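Local coordinates for cobalamin biosynthesis protein (Agrobacterium tumefaciens, PDB 3BY5), which probably takes part in the biosynthesis of cobalamin, the vitamin B12 cofactor, although its exact activity is unsettled, at residues D42-A47 against E58-L63; I15-G20 against D24-A29; E73-V78 against P96-A101. All blocks are in the same frame, centred on the assembly; numbering follows the deposited sequence.

Interactions 1 and 2 are consecutive strand-to-helix contacts on one sheet, with centres about 10 Å apart. Strand 43-46 of the first lies beside strand 11-17 of the second, where Ala45 O and Ile15 N stand 2.7 Å apart, a probable hydrogen bond; their helices also meet, Ala59 packing on Ile26. Interaction 3 joins two later helices, and its centre lies about 17 Å from that of interaction 1 and 19 Å from that of interaction 2. It still touches both: Ala47 CB is 3.5 Å from Val98 CG1, and Gly16 N is 3.6 Å from Ser99 OG. Ser99 also binds the sulfate, which places this anion near Gly16 of strand 11-17.

Interaction 1. Residues D42-A47 against E58-L63; sequences DYLATA and EAAKGL
Leu44 on strand 43-46 meets Ala60 of helix 54-62 and Leu63 through a purely apolar contact, and one methyl group of the leucine makes both approaches. Leu44 CD1 lies 3.8 Å from Ala60 CB and comes equally near the CA of that residue, so it rests against the helix backbone as well as its side chain. The same methyl stands 4.0 Å from Leu63 CD1, a meeting of two branch ends. The Leu44 side chain is set up for this by an extended second torsion (chi2 -177°), which carries CD1 outward from the strand toward the helix. The nearest CA pair is Leu44 CA and Ala60 CA, 7.1 Å apart, and the methyl groups bridge that distance.

No hydrogen bond joins the two segments. Within 58-63, Leu63 N donates to Ala59 O at 2.8 Å and Gly62 N to Glu58 O at 3.0 Å; this winding brings Ala60 and Leu63, three residues apart, onto one face. The strand bonds to its neighbours in the sheet: Leu44 pairs through its backbone with Ser66 and Glu68, while Tyr43 and Ala45 pair with Ala13 of strand 11-17.

Packing around the contact places it in the fold. Strand 43-46, helix 54-62 and strand 67-69 form a beta-alpha-beta unit; Leu63 also leans on Val30 of helix 23-37, whereas Tyr43 and Ala45 pack on Ala106 of helix 98-107. With no polar atom bonded across it, the contact between the segments rests on apolar burial, with no directional bond to fix it.

Interaction 2. Residues I15-G20 against D24-A29; sequences IGCRKG and DAIIAA
Ile15 and Cys17 on strand 11-17 pack against a single residue, Ile26, of the helix that follows, within the beta-alpha-beta unit made by strand 11-17, helix 23-37 and strand 43-46. At Ile15 the CG2 branch does the touching: it reaches to 3.8 Å from Ile26 CG2, and the two side chains cross obliquely. With chi1 at -49°, CG1 of Ile15 lies beside the backbone N and CG2 opposite that N, which puts the shorter branch at the helix. Leu56 of helix 54-62 and Val123 of strand 123-129 close in on both isoleucines.

The backbone of Gly16, next along the strand, pairs with Thr124 of strand 123-129. Cys17 brings the strand back to the helix. Its CB points toward the helix, and chi1 of 46° sets the sulfur between the backbone N and carbonyl carbon.

Ile26 therefore serves the two strand residues with different ends: CG2 meets Ile15, while the longer branch reaches Cys17, with Ile26 CD1 at 3.8 Å from Cys17 SG.

Interaction 3. Residues E73-V78 against P96-A101; sequences ERLEAV and PSVSEA. With SO4 (sulfate ion), chain B.
Leu75 and Val78, one turn apart on helix 72-84, pack against Val98 and Ala101 in the first turn of helix 98-107, a helix-helix contact at a start closed by a capping box. Pro96 precedes that start and rests on Ala79 and Thr82 of helix 72-84.

Ser97 is the N-cap. Its backbone N donates to Glu100 OE1 at 2.7 Å, nearly straight at 174°, meeting the carboxylate on its anti side and 30° out of its plane. In return Glu100 N gives a weak, 3.4 Å bond to Ser97 OG. That hydroxyl also donates to sulfate O2 at 2.8 Å, so it serves the cap and the anion together.

Val98 turns its CG1 to Leu75, with Leu75 CD1 4.4 Å from Val98 CG1, and both touch Ala47. Ser99 points away from helix 72-84 and grips the sulfate instead: Ser99 OG donates to sulfate O1 at 2.6 Å, and its backbone N adds a weak bond. Thr124 OG1 is a further sulfate partner. The ion probably comes from the crystallisation liquor, and the helix start would be expected to favour an anion here. Glu100 OE1 is additionally bonded to His92 NE2, a second hold on the capping carboxylate.

Leu75 and Ala101 are the nearest pair by CA, 5.7 Å from Leu75 CA to Ala101 CA. Leu75 CD2 sits over the flat carbonyl group of Ala101, 3.6 Å from Ala101 C. Val78 has CG1 opposite its backbone N (chi1 163°), and this methyl comes up beside the oxygen, Val78 CG1 standing 3.6 Å from Ala101 O.

Interaction 1. Residues D42-A47 against E58-L63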
loop_
_atom_site.group_PDB
_atom_site.type_symbol
_atom_site.label_atom_id
_atom_site.label_comp_id
_atom_site.label_asym_id
_atom_site.label_seq_id
_atom_site.Cartn_x
_atom_site.Cartn_y
_atom_site.Cartn_z
ATOM N N ASP A 42 3.660 0.410 -12.366
ATOM C CA ASP A 42 2.650 1.376 -11.952
ATOM C C ASP A 42 2.247 1.247 -10.484
ATOM O O ASP A 42 1.373 1.969 -10.010
ATOM C CB ASP A 42 1.432 1.360 -12.890
ATOM C CG ASP A 42 1.061 -0.032 -13.355
ATOM O OD1 ASP A 42 0.821 -0.893 -12.485
ATOM O OD2 ASP A 42 1.000 -0.259 -14.584
ATOM N N TYR A 43 2.925 0.358 -9.760
ATOM C CA TYR A 43 2.638 0.128 -8.348
ATOM C C TYR A 43 3.828 -0.539 -7.645
ATOM O O TYR A 43 4.422 -1.468 -8.174
ATOM C CB TYR A 43 1.377 -0.738 -8.232
ATOM C CG TYR A 43 0.679 -0.682 -6.902
ATOM C CD1 TYR A 43 0.759 -1.751 -6.021
ATOM C CD2 TYR A 43 -0.076 0.430 -6.528
ATOM C CE1 TYR A 43 0.122 -1.720 -4.794
ATOM C CE2 TYR A 43 -0.721 0.473 -5.297
ATOM C CZ TYR A 43 -0.614 -0.611 -4.437
ATOM O OH TYR A 43 -1.239 -0.605 -3.214
ATOM N N LEU A 44 4.182 -0.052 -6.463
ATOM C CA LEU A 44 5.275 -0.639 -5.680
ATOM C C LEU A 44 4.760 -1.412 -4.475
ATOM O O LEU A 44 3.698 -1.100 -3.941
ATOM C CB LEU A 44 6.247 0.439 -5.196
ATOM C CG LEU A 44 7.179 1.126 -6.183
ATOM C CD1 LEU A 44 8.059 2.088 -5.425
ATOM C CD2 LEU A 44 8.021 0.115 -6.936
ATOM N N ALA A 45 5.525 -2.412 -4.043
ATOM C CA ALA A 45 5.144 -3.247 -2.901
ATOM C C ALA A 45 6.352 -3.727 -2.104
ATOM O O ALA A 45 7.449 -3.869 -2.647
ATOM C CB ALA A 45 4.306 -4.431 -3.352
ATOM N N THR A 46 6.133 -3.978 -0.815
ATOM C CA THR A 46 7.196 -4.425 0.078
ATOM C C THR A 46 6.673 -5.265 1.232
ATOM O O THR A 46 5.479 -5.293 1.513
ATOM C CB THR A 46 8.049 -3.234 0.619
ATOM O OG1 THR A 46 9.234 -3.736 1.246
ATOM C CG2 THR A 46 7.275 -2.375 1.611
ATOM N N ALA A 47 7.594 -5.960 1.882
ATOM C CA ALA A 47 7.321 -6.718 3.089
ATOM C C ALA A 47 7.399 -5.745 4.259
ATOM O O ALA A 47 7.868 -4.624 4.066
ATOM C CB ALA A 47 8.357 -7.792 3.226
ATOM N N GLU A 58 10.668 7.139 0.320
ATOM C CA GLU A 58 11.130 8.305 -0.437
ATOM C C GLU A 58 11.292 8.015 -1.931
ATOM O O GLU A 58 11.159 8.919 -2.754
ATOM C CB GLU A 58 12.451 8.843 0.134
ATOM C CG GLU A 58 12.320 9.620 1.442
ATOM C CD GLU A 58 11.651 10.975 1.267
ATOM O OE1 GLU A 58 12.301 11.902 0.734
ATOM O OE2 GLU A 58 10.476 11.113 1.676
ATOM N N ALA A 59 11.584 6.758 -2.267
ATOM C CA ALA A 59 11.789 6.331 -3.655
ATOM C C ALA A 59 10.479 6.216 -4.404
ATOM O O ALA A 59 10.408 6.537 -5.590
ATOM C CB ALA A 59 12.513 5.024 -3.698
ATOM N N ALA A 60 9.450 5.744 -3.703
ATOM C CA ALA A 60 8.088 5.723 -4.214
ATOM C C ALA A 60 7.601 7.137 -4.525
ATOM O O ALA A 60 6.870 7.336 -5.488
ATOM C CB ALA A 60 7.167 5.049 -3.220
ATOM N N LYS A 61 8.022 8.108 -3.713
ATOM C CA LYS A 61 7.695 9.519 -3.920
ATOM C C LYS A 61 8.426 10.050 -5.145
ATOM O O LYS A 61 7.850 10.787 -5.946
ATOM C CB LYS A 61 8.052 10.343 -2.675
ATOM C CG LYS A 61 7.578 11.796 -2.700
ATOM C CD LYS A 61 7.562 12.418 -1.304
ATOM C CE LYS A 61 8.919 13.006 -0.898
ATOM N NZ LYS A 61 9.234 14.296 -1.586
ATOM N N GLY A 62 9.687 9.650 -5.285
ATOM C CA GLY A 62 10.518 10.014 -6.427
ATOM C C GLY A 62 10.037 9.400 -7.723
ATOM O O GLY A 62 10.068 10.045 -8.766
ATOM N N LEU A 63 9.575 8.154 -7.653
ATOM C CA LEU A 63 9.011 7.477 -8.819
ATOM C C LEU A 63 7.549 7.864 -9.058
ATOM O O LEU A 63 6.967 7.488 -10.075
ATOM C CB LEU A 63 9.124 5.958 -8.670
ATOM C CG LEU A 63 10.496 5.286 -8.709
ATOM C CD1 LEU A 63 10.418 3.967 -7.990
ATOM C CD2 LEU A 63 11.001 5.083 -10.124
#

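Interaction 2. Residues I15-G20 against D24-A29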
loop_
_atom_site.group_PDB
_atom_site.type_symbol
_atom_site.label_atom_id
_atom_site.label_comp_id
_atom_site.label_asym_id
_atom_site.label_seq_id
_atom_site.Cartn_x
_atom_site.Cartn_y
_atom_site.Cartn_z
ATOM N N ILE A 15 9.706 -4.785 -3.794
ATOM C CA ILE A 15 11.035 -4.265 -3.450
ATOM C C ILE A 15 11.554 -4.824 -2.128
ATOM O O ILE A 15 10.870 -4.780 -1.107
ATOM C CB ILE A 15 11.060 -2.712 -3.383
ATOM C CG1 ILE A 15 10.407 -2.076 -4.618
ATOM C CG2 ILE A 15 12.487 -2.194 -3.195
ATOM C CD1 ILE A 15 11.076 -2.414 -5.942
ATOM N N GLY A 16 12.768 -5.360 -2.168
ATOM C CA GLY A 16 13.488 -5.757 -0.969
ATOM C C GLY A 16 14.845 -5.090 -0.973
ATOM O O GLY A 16 15.449 -4.916 -2.028
ATOM N N CYS A 17 15.314 -4.693 0.205
ATOM C CA CYS A 17 16.651 -4.121 0.352
ATOM C C CYS A 17 17.194 -4.350 1.752
ATOM O O CYS A 17 16.436 -4.646 2.680
ATOM C CB CYS A 17 16.665 -2.624 0.012
ATOM S SG CYS A 17 15.326 -1.661 0.735
ATOM N N ARG A 18 18.513 -4.227 1.893
ATOM C CA ARG A 18 19.165 -4.337 3.193
ATOM C C ARG A 18 18.933 -3.044 3.981
ATOM O O ARG A 18 18.714 -1.982 3.384
ATOM C CB ARG A 18 20.666 -4.628 3.027
ATOM C CG ARG A 18 21.171 -5.850 3.811
ATOM C CD ARG A 18 21.268 -5.584 5.314
ATOM N NE ARG A 18 20.861 -6.742 6.114
ATOM C CZ ARG A 18 19.610 -7.006 6.493
ATOM N NH1 ARG A 18 19.353 -8.085 7.220
ATOM N NH2 ARG A 18 18.609 -6.203 6.151
ATOM N N LYS A 19 18.949 -3.155 5.312
ATOM C CA LYS A 19 18.786 -2.017 6.225
ATOM C C LYS A 19 19.781 -0.912 5.891
ATOM O O LYS A 19 20.997 -1.109 5.969
ATOM C CB LYS A 19 18.977 -2.453 7.686
ATOM C CG LYS A 19 17.970 -3.472 8.221
ATOM C CD LYS A 19 18.461 -4.055 9.545
ATOM C CE LYS A 19 17.601 -5.215 10.025
ATOM N NZ LYS A 19 18.216 -5.890 11.204
ATOM N N GLY A 20 19.251 0.239 5.494
ATOM C CA GLY A 20 20.068 1.377 5.105
ATOM C C GLY A 20 20.313 1.354 3.614
ATOM O O GLY A 20 21.398 0.985 3.157
ATOM N N ASP A 24 17.686 6.786 -3.987
ATOM C CA ASP A 24 18.197 6.782 -5.358
ATOM C C ASP A 24 18.698 5.409 -5.827
ATOM O O ASP A 24 18.725 5.141 -7.026
ATOM C CB ASP A 24 19.281 7.857 -5.527
ATOM C CG ASP A 24 20.183 7.977 -4.306
ATOM O OD1 ASP A 24 21.097 7.133 -4.146
ATOM O OD2 ASP A 24 19.972 8.917 -3.504
ATOM N N ALA A 25 19.087 4.552 -4.884
ATOM C CA ALA A 25 19.468 3.176 -5.194
ATOM C C ALA A 25 18.243 2.357 -5.572
ATOM O O ALA A 25 18.284 1.573 -6.521
ATOM C CB ALA A 25 20.187 2.538 -4.025
ATOM N N ILE A 26 17.161 2.551 -4.821
ATOM C CA ILE A 26 15.874 1.924 -5.103
ATOM C C ILE A 26 15.342 2.386 -6.458
ATOM O O ILE A 26 14.892 1.565 -7.256
ATOM C CB ILE A 26 14.810 2.261 -4.023
ATOM C CG1 ILE A 26 15.398 2.301 -2.595
ATOM C CG2 ILE A 26 13.589 1.359 -4.150
ATOM C CD1 ILE A 26 15.738 0.973 -1.970
ATOM N N ILE A 27 15.411 3.698 -6.708
ATOM C CA ILE A 27 14.928 4.310 -7.957
ATOM C C ILE A 27 15.666 3.748 -9.169
ATOM O O ILE A 27 15.036 3.338 -10.145
ATOM C CB ILE A 27 15.030 5.861 -7.920
ATOM C CG1 ILE A 27 14.004 6.447 -6.949
ATOM C CG2 ILE A 27 14.810 6.466 -9.310
ATOM C CD1 ILE A 27 14.228 7.908 -6.613
ATOM N N ALA A 28 16.995 3.709 -9.076
ATOM C CA ALA A 28 17.858 3.119 -10.095
ATOM C C ALA A 28 17.495 1.669 -10.387
ATOM O O ALA A 28 17.431 1.269 -11.546
ATOM C CB ALA A 28 19.307 3.212 -9.661
ATOM N N ALA A 29 17.251 0.903 -9.325
ATOM C CA ALA A 29 16.881 -0.507 -9.416
ATOM C C ALA A 29 15.543 -0.753 -10.121
ATOM O O ALA A 29 15.394 -1.739 -10.844
ATOM C CB ALA A 29 16.861 -1.125 -8.032
#

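Interaction 3. Residues E73-V78 against P96-A101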
loop_
_atom_site.group_PDB
_atom_site.type_symbol
_atom_site.label_atom_id
_atom_site.label_comp_id
_atom_site.label_asym_id
_atom_site.label_seq_id
_atom_site.Cartn_x
_atom_site.Cartn_y
_atom_site.Cartn_z
ATOM N N GLU A 73 0.819 -11.738 7.501
ATOM C CA GLU A 73 -0.287 -12.690 7.358
ATOM C C GLU A 73 -0.681 -12.864 5.904
ATOM O O GLU A 73 -1.012 -13.967 5.473
ATOM C CB GLU A 73 -1.516 -12.205 8.139
ATOM C CG GLU A 73 -1.468 -12.437 9.650
ATOM C CD GLU A 73 -0.630 -11.408 10.417
ATOM O OE1 GLU A 73 -0.453 -11.594 11.645
ATOM O OE2 GLU A 73 -0.157 -10.417 9.811
ATOM N N ARG A 74 -0.648 -11.757 5.167
ATOM C CA ARG A 74 -1.011 -11.715 3.758
ATOM C C ARG A 74 0.112 -12.305 2.904
ATOM O O ARG A 74 -0.150 -12.993 1.920
ATOM C CB ARG A 74 -1.338 -10.268 3.357
ATOM C CG ARG A 74 -1.827 -10.050 1.921
ATOM C CD ARG A 74 -3.299 -10.394 1.723
ATOM N NE ARG A 74 -3.485 -11.741 1.180
ATOM C CZ ARG A 74 -3.626 -12.024 -0.115
ATOM N NH1 ARG A 74 -3.606 -11.051 -1.023
ATOM N NH2 ARG A 74 -3.790 -13.285 -0.501
ATOM N N LEU A 75 1.357 -12.041 3.296
ATOM C CA LEU A 75 2.526 -12.608 2.634
ATOM C C LEU A 75 2.544 -14.111 2.761
ATOM O O LEU A 75 2.762 -14.814 1.773
ATOM C CB LEU A 75 3.814 -12.064 3.239
ATOM C CG LEU A 75 4.287 -10.651 2.908
ATOM C CD1 LEU A 75 5.575 -10.378 3.650
ATOM C CD2 LEU A 75 4.507 -10.493 1.435
ATOM N N GLU A 76 2.321 -14.596 3.982
ATOM C CA GLU A 76 2.257 -16.027 4.256
ATOM C C GLU A 76 1.161 -16.728 3.446
ATOM O O GLU A 76 1.390 -17.799 2.891
ATOM C CB GLU A 76 2.068 -16.287 5.753
ATOM C CG GLU A 76 3.325 -16.079 6.605
ATOM C CD GLU A 76 4.438 -17.094 6.339
ATOM O OE1 GLU A 76 4.146 -18.237 5.904
ATOM O OE2 GLU A 76 5.615 -16.743 6.583
ATOM N N ALA A 77 -0.009 -16.101 3.369
ATOM C CA ALA A 77 -1.139 -16.613 2.596
ATOM C C ALA A 77 -0.789 -16.802 1.128
ATOM O O ALA A 77 -1.050 -17.858 0.564
ATOM C CB ALA A 77 -2.336 -15.684 2.737
ATOM N N VAL A 78 -0.180 -15.774 0.539
ATOM C CA VAL A 78 0.242 -15.756 -0.868
ATOM C C VAL A 78 1.287 -16.830 -1.156
ATOM O O VAL A 78 1.162 -17.578 -2.128
ATOM C CB VAL A 78 0.745 -14.343 -1.265
ATOM C CG1 VAL A 78 1.560 -14.357 -2.542
ATOM C CG2 VAL A 78 -0.433 -13.424 -1.424
ATOM N N PRO A 96 7.969 -18.809 -2.996
ATOM C CA PRO A 96 8.388 -17.509 -3.503
ATOM C C PRO A 96 9.277 -16.784 -2.500
ATOM O O PRO A 96 9.223 -17.065 -1.299
ATOM C CB PRO A 96 7.068 -16.759 -3.679
ATOM C CG PRO A 96 6.163 -17.360 -2.694
ATOM C CD PRO A 96 6.558 -18.801 -2.568
ATOM N N SER A 97 10.099 -15.865 -2.993
ATOM C CA SER A 97 10.875 -15.014 -2.115
ATOM C C SER A 97 9.973 -13.938 -1.516
ATOM O O SER A 97 8.841 -13.735 -1.964
ATOM C CB SER A 97 12.057 -14.398 -2.861
ATOM O OG SER A 97 11.656 -13.344 -3.714
ATOM N N VAL A 98 10.487 -13.260 -0.499
ATOM C CA VAL A 98 9.746 -12.239 0.229
ATOM C C VAL A 98 9.245 -11.118 -0.697
ATOM O O VAL A 98 8.078 -10.719 -0.615
ATOM C CB VAL A 98 10.597 -11.676 1.392
ATOM C CG1 VAL A 98 9.753 -10.875 2.329
ATOM C CG2 VAL A 98 11.251 -12.807 2.164
ATOM N N SER A 99 10.117 -10.651 -1.593
ATOM C CA SER A 99 9.766 -9.634 -2.590
ATOM C C SER A 99 8.770 -10.140 -3.620
ATOM O O SER A 99 7.924 -9.375 -4.087
ATOM C CB SER A 99 11.006 -9.139 -3.328
ATOM O OG SER A 99 12.079 -8.934 -2.436
ATOM N N GLU A 100 8.893 -11.415 -3.989
ATOM C CA GLU A 100 7.997 -12.042 -4.953
ATOM C C GLU A 100 6.597 -12.148 -4.368
ATOM O O GLU A 100 5.622 -11.791 -5.020
ATOM C CB GLU A 100 8.520 -13.420 -5.372
ATOM C CG GLU A 100 9.688 -13.374 -6.352
ATOM C CD GLU A 100 10.380 -14.721 -6.542
ATOM O OE1 GLU A 100 10.169 -15.631 -5.717
ATOM O OE2 GLU A 100 11.154 -14.872 -7.516
ATOM N N ALA A 101 6.520 -12.597 -3.119
ATOM C CA ALA A 101 5.256 -12.715 -2.396
ATOM C C ALA A 101 4.592 -11.367 -2.101
ATOM O O ALA A 101 3.370 -11.298 -1.997
ATOM C CB ALA A 101 5.460 -13.506 -1.114
HETATM S S SO4 B . 14.165 -11.228 -1.613
HETATM O O1 SO4 B . 13.456 -10.303 -0.736
HETATM O O2 SO4 B . 13.475 -11.337 -2.892
HETATM O O3 SO4 B . 15.520 -10.743 -1.846
HETATM O O4 SO4 B . 14.225 -12.544 -0.984
#